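Sec-alkylsulfatase (Pseudomonas sp., PDB 4AXH) catalyses the zinc-dependent, enantioselective hydrolysis of (R)-secondary-alkyl sulfates with strict inversion of configuration, giving (S)-alcohols and sulfate. Local coordinates at residues L130-M135 / T149-E154; G186-I191 / T258-A263. All coordinates share one frame; numbering follows the deposited sequence.

Both contacts belong to the metallo-beta-lactamase domain and lie on the same side of the chain's centre, their own centres about 10 Å apart. Along the chain they come in series: 130-135 with 149-154 closes before 186-191 with 258-263 opens. Interaction 1 joins the loops that follow strands 124-128 and 144-147, neighbouring the zinc site; interaction 2 joins the segment just after helix 182-185 to the loop leading into strand 266-268. They also touch directly, Asn259 ND2 lying 2.9 Å from Thr151 O and Thr258 O 3.0 Å from Ala153 N, both probable hydrogen bonds. These bonds tie the loop at 258-263 to the segment 149-154, whose Thr151 lies beside the zinc ligand Asp183.

Interaction 1 of 2, residues L130-M135 / T149-E154; sequences LDPANM and TLTTAE
The carboxylate of Asp131 binds both the backbone N-H and the hydroxyl of Thr151, within the metallo-beta-lactamase fold, where the loop before strand 135-138 meets the one leading into helix 153-164. Its chi1, with CG anti to the backbone N, carries CG toward 149-154, and the two oxygens then both bond to Thr151. OD1 of Asp131 takes the Thr151 N-H at 3.0 Å on its syn side, 26° out of the carboxylate plane. OD2 accepts twice: Thr151 OG1 donates to it at 2.6 Å, also on the syn side, while the N-H of Ala133 comes in on the anti side in a nearly straight bond (168°). This last bond, reaching two residues on, closes an Asx turn and holds the carboxylate to its own loop. OD1 is also hydrogen-bonded to Thr155 OG1 of helix 153-164, so four partners grip the group and would be expected to stabilise its negative charge.

Next to these polar bonds, Leu150 carries the apolar half. Its CD2 fits against the backbone of the other loop, 3.5 Å from Ala133 O. Met135 crosses Leu150 at about a right angle: its CB meets CD2 at 3.8 Å, and the chain, bent at chi3 (-74°), has CE 4.0 Å from Leu150 CG. Helix 153-164 adjoins the pair, with Ala159 touching both side chains.

The neighbourhood is the zinc site. The side chains of Ala133 and Thr151 both touch Asp183, which binds a zinc ion. Beside the apolar packing, one water links the backbones, donating to Asn134 O at 2.8 Å and accepting weakly from Leu150 N.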
loop_
_atom_site.group_PDB
_atom_site.type_symbol
_atom_site.label_atom_id
_atom_site.label_comp_id
_atom_site.label_asym_id
_atom_site.label_seq_id
_atom_site.Cartn_x
_atom_site.Cartn_y
_atom_site.Cartn_z
ATOM N N LEU A 130 -10.178 31.337 -4.437
ATOM C CA LEU A 130 -11.523 31.529 -3.910
ATOM C C LEU A 130 -11.995 30.181 -3.365
ATOM O O LEU A 130 -13.171 30.037 -3.053
ATOM C CB LEU A 130 -12.449 32.067 -5.019
ATOM C CG LEU A 130 -12.529 33.595 -5.170
ATOM C CD1 LEU A 130 -11.366 34.137 -5.947
ATOM C CD2 LEU A 130 -13.760 33.994 -5.914
ATOM N N ASP A 131 -11.041 29.204 -3.211
ATOM C CA ASP A 131 -11.275 27.800 -2.831
ATOM C C ASP A 131 -9.918 27.064 -2.782
ATOM O O ASP A 131 -8.980 27.491 -3.476
ATOM C CB ASP A 131 -12.101 27.144 -3.994
ATOM C CG ASP A 131 -12.644 25.737 -3.800
ATOM O OD1 ASP A 131 -13.790 25.601 -3.316
ATOM O OD2 ASP A 131 -11.974 24.781 -4.234
ATOM N N PRO A 132 -9.808 25.877 -2.114
ATOM C CA PRO A 132 -8.579 25.092 -2.233
ATOM C C PRO A 132 -8.116 24.845 -3.689
ATOM O O PRO A 132 -6.921 24.792 -3.964
ATOM C CB PRO A 132 -8.974 23.770 -1.556
ATOM C CG PRO A 132 -9.960 24.147 -0.536
ATOM C CD PRO A 132 -10.774 25.189 -1.212
ATOM N N ALA A 133 -9.055 24.711 -4.634
ATOM C CA ALA A 133 -8.726 24.467 -6.039
ATOM C C ALA A 133 -9.012 25.678 -6.966
ATOM O O ALA A 133 -9.429 26.734 -6.500
ATOM C CB ALA A 133 -9.432 23.217 -6.527
ATOM N N ASN A 134 -8.737 25.520 -8.263
ATOM C CA ASN A 134 -8.943 26.525 -9.299
ATOM C C ASN A 134 -10.016 26.067 -10.273
ATOM O O ASN A 134 -10.231 24.852 -10.460
ATOM C CB ASN A 134 -7.635 26.765 -10.112
ATOM C CG ASN A 134 -6.407 27.121 -9.310
ATOM O OD1 ASN A 134 -6.462 27.606 -8.161
ATOM N ND2 ASN A 134 -5.264 26.900 -9.917
ATOM N N MET A 135 -10.651 27.063 -10.936
ATOM C CA MET A 135 -11.655 26.858 -11.978
ATOM C C MET A 135 -11.080 27.488 -13.260
ATOM O O MET A 135 -10.738 28.674 -13.278
ATOM C CB MET A 135 -12.987 27.547 -11.574
ATOM C CG MET A 135 -14.160 27.318 -12.548
ATOM S SD MET A 135 -15.548 28.478 -12.294
ATOM C CE MET A 135 -16.278 27.812 -10.752
ATOM N N THR A 149 -15.210 22.467 -10.959
ATOM C CA THR A 149 -16.292 23.234 -10.346
ATOM C C THR A 149 -16.035 23.590 -8.867
ATOM O O THR A 149 -16.989 23.824 -8.111
ATOM C CB THR A 149 -17.575 22.416 -10.502
ATOM O OG1 THR A 149 -17.415 21.227 -9.742
ATOM C CG2 THR A 149 -17.894 22.060 -11.956
ATOM N N LEU A 150 -14.745 23.629 -8.460
ATOM C CA LEU A 150 -14.290 23.901 -7.096
ATOM C C LEU A 150 -14.848 22.855 -6.071
ATOM O O LEU A 150 -15.443 21.851 -6.483
ATOM C CB LEU A 150 -14.552 25.366 -6.681
ATOM C CG LEU A 150 -14.095 26.512 -7.618
ATOM C CD1 LEU A 150 -14.418 27.866 -7.017
ATOM C CD2 LEU A 150 -12.609 26.443 -7.921
ATOM N N THR A 151 -14.631 23.083 -4.752
ATOM C CA THR A 151 -14.997 22.170 -3.662
ATOM C C THR A 151 -16.454 22.293 -3.223
ATOM O O THR A 151 -17.053 21.298 -2.799
ATOM C CB THR A 151 -14.084 22.447 -2.428
ATOM O OG1 THR A 151 -12.755 22.684 -2.855
ATOM C CG2 THR A 151 -14.079 21.338 -1.441
ATOM N N THR A 152 -16.982 23.525 -3.200
ATOM C CA THR A 152 -18.307 23.795 -2.676
ATOM C C THR A 152 -19.179 24.598 -3.619
ATOM O O THR A 152 -18.674 25.330 -4.471
ATOM C CB THR A 152 -18.188 24.460 -1.314
ATOM O OG1 THR A 152 -17.799 25.827 -1.482
ATOM C CG2 THR A 152 -17.198 23.745 -0.389
ATOM N N ALA A 153 -20.502 24.489 -3.450
ATOM C CA ALA A 153 -21.473 25.207 -4.279
ATOM C C ALA A 153 -21.322 26.730 -4.117
ATOM O O ALA A 153 -21.431 27.480 -5.106
ATOM C CB ALA A 153 -22.877 24.746 -3.905
ATOM N N GLU A 154 -21.017 27.179 -2.877
ATOM C CA GLU A 154 -20.833 28.603 -2.540
ATOM C C GLU A 154 -19.593 29.182 -3.191
ATOM O O GLU A 154 -19.645 30.308 -3.685
ATOM C CB GLU A 154 -20.828 28.844 -1.005
ATOM C CG GLU A 154 -22.071 28.349 -0.273
ATOM C CD GLU A 154 -21.998 26.893 0.130
ATOM O OE1 GLU A 154 -21.079 26.190 -0.344
ATOM O OE2 GLU A 154 -22.870 26.442 0.904
HETATM O O HOH W 1 -11.917 23.217 -8.891
#

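Interaction 2 of 2, residues G186-I191 / T258-A263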
loop_
_atom_site.group_PDB
_atom_site.type_symbol
_atom_site.label_atom_id
_atom_site.label_comp_id
_atom_site.label_asym_id
_atom_site.label_seq_id
_atom_site.Cartn_x
_atom_site.Cartn_y
_atom_site.Cartn_z
ATOM N N GLY A 186 -17.071 19.090 -6.464
ATOM C CA GLY A 186 -17.875 19.498 -5.316
ATOM C C GLY A 186 -18.858 20.624 -5.451
ATOM O O GLY A 186 -19.854 20.645 -4.739
ATOM N N GLY A 187 -18.570 21.577 -6.320
ATOM C CA GLY A 187 -19.424 22.740 -6.519
ATOM C C GLY A 187 -20.253 22.754 -7.777
ATOM O O GLY A 187 -20.899 23.768 -8.066
ATOM N N ALA A 188 -20.290 21.622 -8.508
ATOM C CA ALA A 188 -21.084 21.473 -9.727
ATOM C C ALA A 188 -22.569 21.928 -9.584
ATOM O O ALA A 188 -22.958 22.847 -10.318
ATOM C CB ALA A 188 -20.990 20.051 -10.236
ATOM N N ARG A 189 -23.342 21.402 -8.590
ATOM C CA ARG A 189 -24.762 21.777 -8.358
ATOM C C ARG A 189 -25.028 23.230 -7.982
ATOM O O ARG A 189 -26.176 23.668 -8.001
ATOM C CB ARG A 189 -25.485 20.816 -7.390
ATOM C CG ARG A 189 -26.751 20.174 -7.984
ATOM C CD ARG A 189 -27.423 19.222 -7.014
ATOM N NE ARG A 189 -26.814 17.888 -6.982
ATOM C CZ ARG A 189 -26.203 17.319 -5.927
ATOM N NH1 ARG A 189 -26.109 17.971 -4.765
ATOM N NH2 ARG A 189 -25.714 16.086 -6.020
ATOM N N GLY A 190 -23.974 23.983 -7.678
ATOM C CA GLY A 190 -24.106 25.394 -7.321
ATOM C C GLY A 190 -24.143 26.274 -8.545
ATOM O O GLY A 190 -24.611 27.420 -8.479
ATOM N N ILE A 191 -23.677 25.743 -9.681
ATOM C CA ILE A 191 -23.644 26.498 -10.946
ATOM C C ILE A 191 -24.380 25.818 -12.133
ATOM O O ILE A 191 -24.757 26.510 -13.089
ATOM C CB ILE A 191 -22.212 26.976 -11.303
ATOM C CG1 ILE A 191 -21.235 25.760 -11.380
ATOM C CG2 ILE A 191 -21.759 28.044 -10.284
ATOM C CD1 ILE A 191 -19.928 25.999 -11.899
ATOM N N THR A 258 -21.410 23.378 1.229
ATOM C CA THR A 258 -22.117 22.252 0.639
ATOM C C THR A 258 -21.311 21.577 -0.488
ATOM O O THR A 258 -20.878 22.261 -1.423
ATOM C CB THR A 258 -23.510 22.718 0.197
ATOM O OG1 THR A 258 -23.339 23.690 -0.830
ATOM C CG2 THR A 258 -24.297 23.379 1.323
ATOM N N ASN A 259 -21.121 20.237 -0.394
ATOM C CA ASN A 259 -20.435 19.436 -1.405
ATOM C C ASN A 259 -21.470 18.669 -2.246
ATOM O O ASN A 259 -22.387 18.013 -1.723
ATOM C CB ASN A 259 -19.416 18.483 -0.779
ATOM C CG ASN A 259 -18.468 19.136 0.196
ATOM O OD1 ASN A 259 -18.381 18.758 1.377
ATOM N ND2 ASN A 259 -17.766 20.166 -0.261
ATOM N N THR A 260 -21.330 18.796 -3.568
ATOM C CA THR A 260 -22.260 18.243 -4.546
ATOM C C THR A 260 -21.603 17.228 -5.463
ATOM O O THR A 260 -20.378 17.178 -5.571
ATOM C CB THR A 260 -22.943 19.384 -5.365
ATOM O OG1 THR A 260 -22.058 19.846 -6.386
ATOM C CG2 THR A 260 -23.459 20.541 -4.498
ATOM N N LEU A 261 -22.435 16.428 -6.137
ATOM C CA LEU A 261 -21.992 15.429 -7.092
ATOM C C LEU A 261 -22.971 15.386 -8.243
ATOM O O LEU A 261 -24.065 14.870 -8.076
ATOM C CB LEU A 261 -21.904 14.056 -6.427
ATOM C CG LEU A 261 -20.774 13.160 -6.876
ATOM C CD1 LEU A 261 -20.467 12.102 -5.809
ATOM C CD2 LEU A 261 -21.070 12.528 -8.197
ATOM N N VAL A 262 -22.625 15.969 -9.388
ATOM C CA VAL A 262 -23.481 15.854 -10.557
ATOM C C VAL A 262 -22.857 14.898 -11.567
ATOM O O VAL A 262 -21.760 15.142 -12.069
ATOM C CB VAL A 262 -24.230 17.101 -11.123
ATOM C CG1 VAL A 262 -24.193 18.304 -10.185
ATOM C CG2 VAL A 262 -23.828 17.442 -12.549
ATOM N N ALA A 263 -23.516 13.751 -11.772
ATOM C CA ALA A 263 -23.065 12.693 -12.665
ATOM C C ALA A 263 -22.618 13.187 -14.037
ATOM O O ALA A 263 -23.300 14.023 -14.637
ATOM C CB ALA A 263 -24.149 11.654 -12.817
#
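The guanidinium of Arg189 lies with one face against Thr260, whose CB sits 3.5 Å above the plane and displaced toward the rim, with NH1 as its nearest guanidinium atom. Leu261 O and Val262 CG1 approach the group obliquely. The chain bends at chi3, and NH2 reaches Leu261 O in a weak hydrogen bond of 2.9 Å, its angle at the hydrogen only 124°. Nearer the backbone, Arg189 CB rests on Thr260 CG2 at 3.5 Å.

Thr260 is the hub of the polar contact. Its OG1, set between the backbone N and the carbonyl carbon, works in both directions: it donates to Gly186 O at 2.9 Å, from well above the carbonyl plane, and accepts the Arg189 N-H at 162°. Gly186 O is gripped a second time by Thr260 N at 2.6 Å, a donor tilted modestly from that plane. In the metallo-beta-lactamase fold this places the 258-263 loop, on its way to strand 266-268, across the turn that follows the zinc-binding residues Asp183 and His184. The directions from CA 186 to CA 189 and from CA 258 to CA 262 are 74° apart, so the bonds join a crossing rather than a strand pair. Outside the pair, Tyr177 OH is hydrogen-bonded to Val262 O.

Past Thr260 the contact becomes apolar. CG1 of Val262 packs on Ala188 CB at 3.6 Å while also approaching Arg189 N and CG. Val197 of helix 194-199 also touches the Val262 side chain.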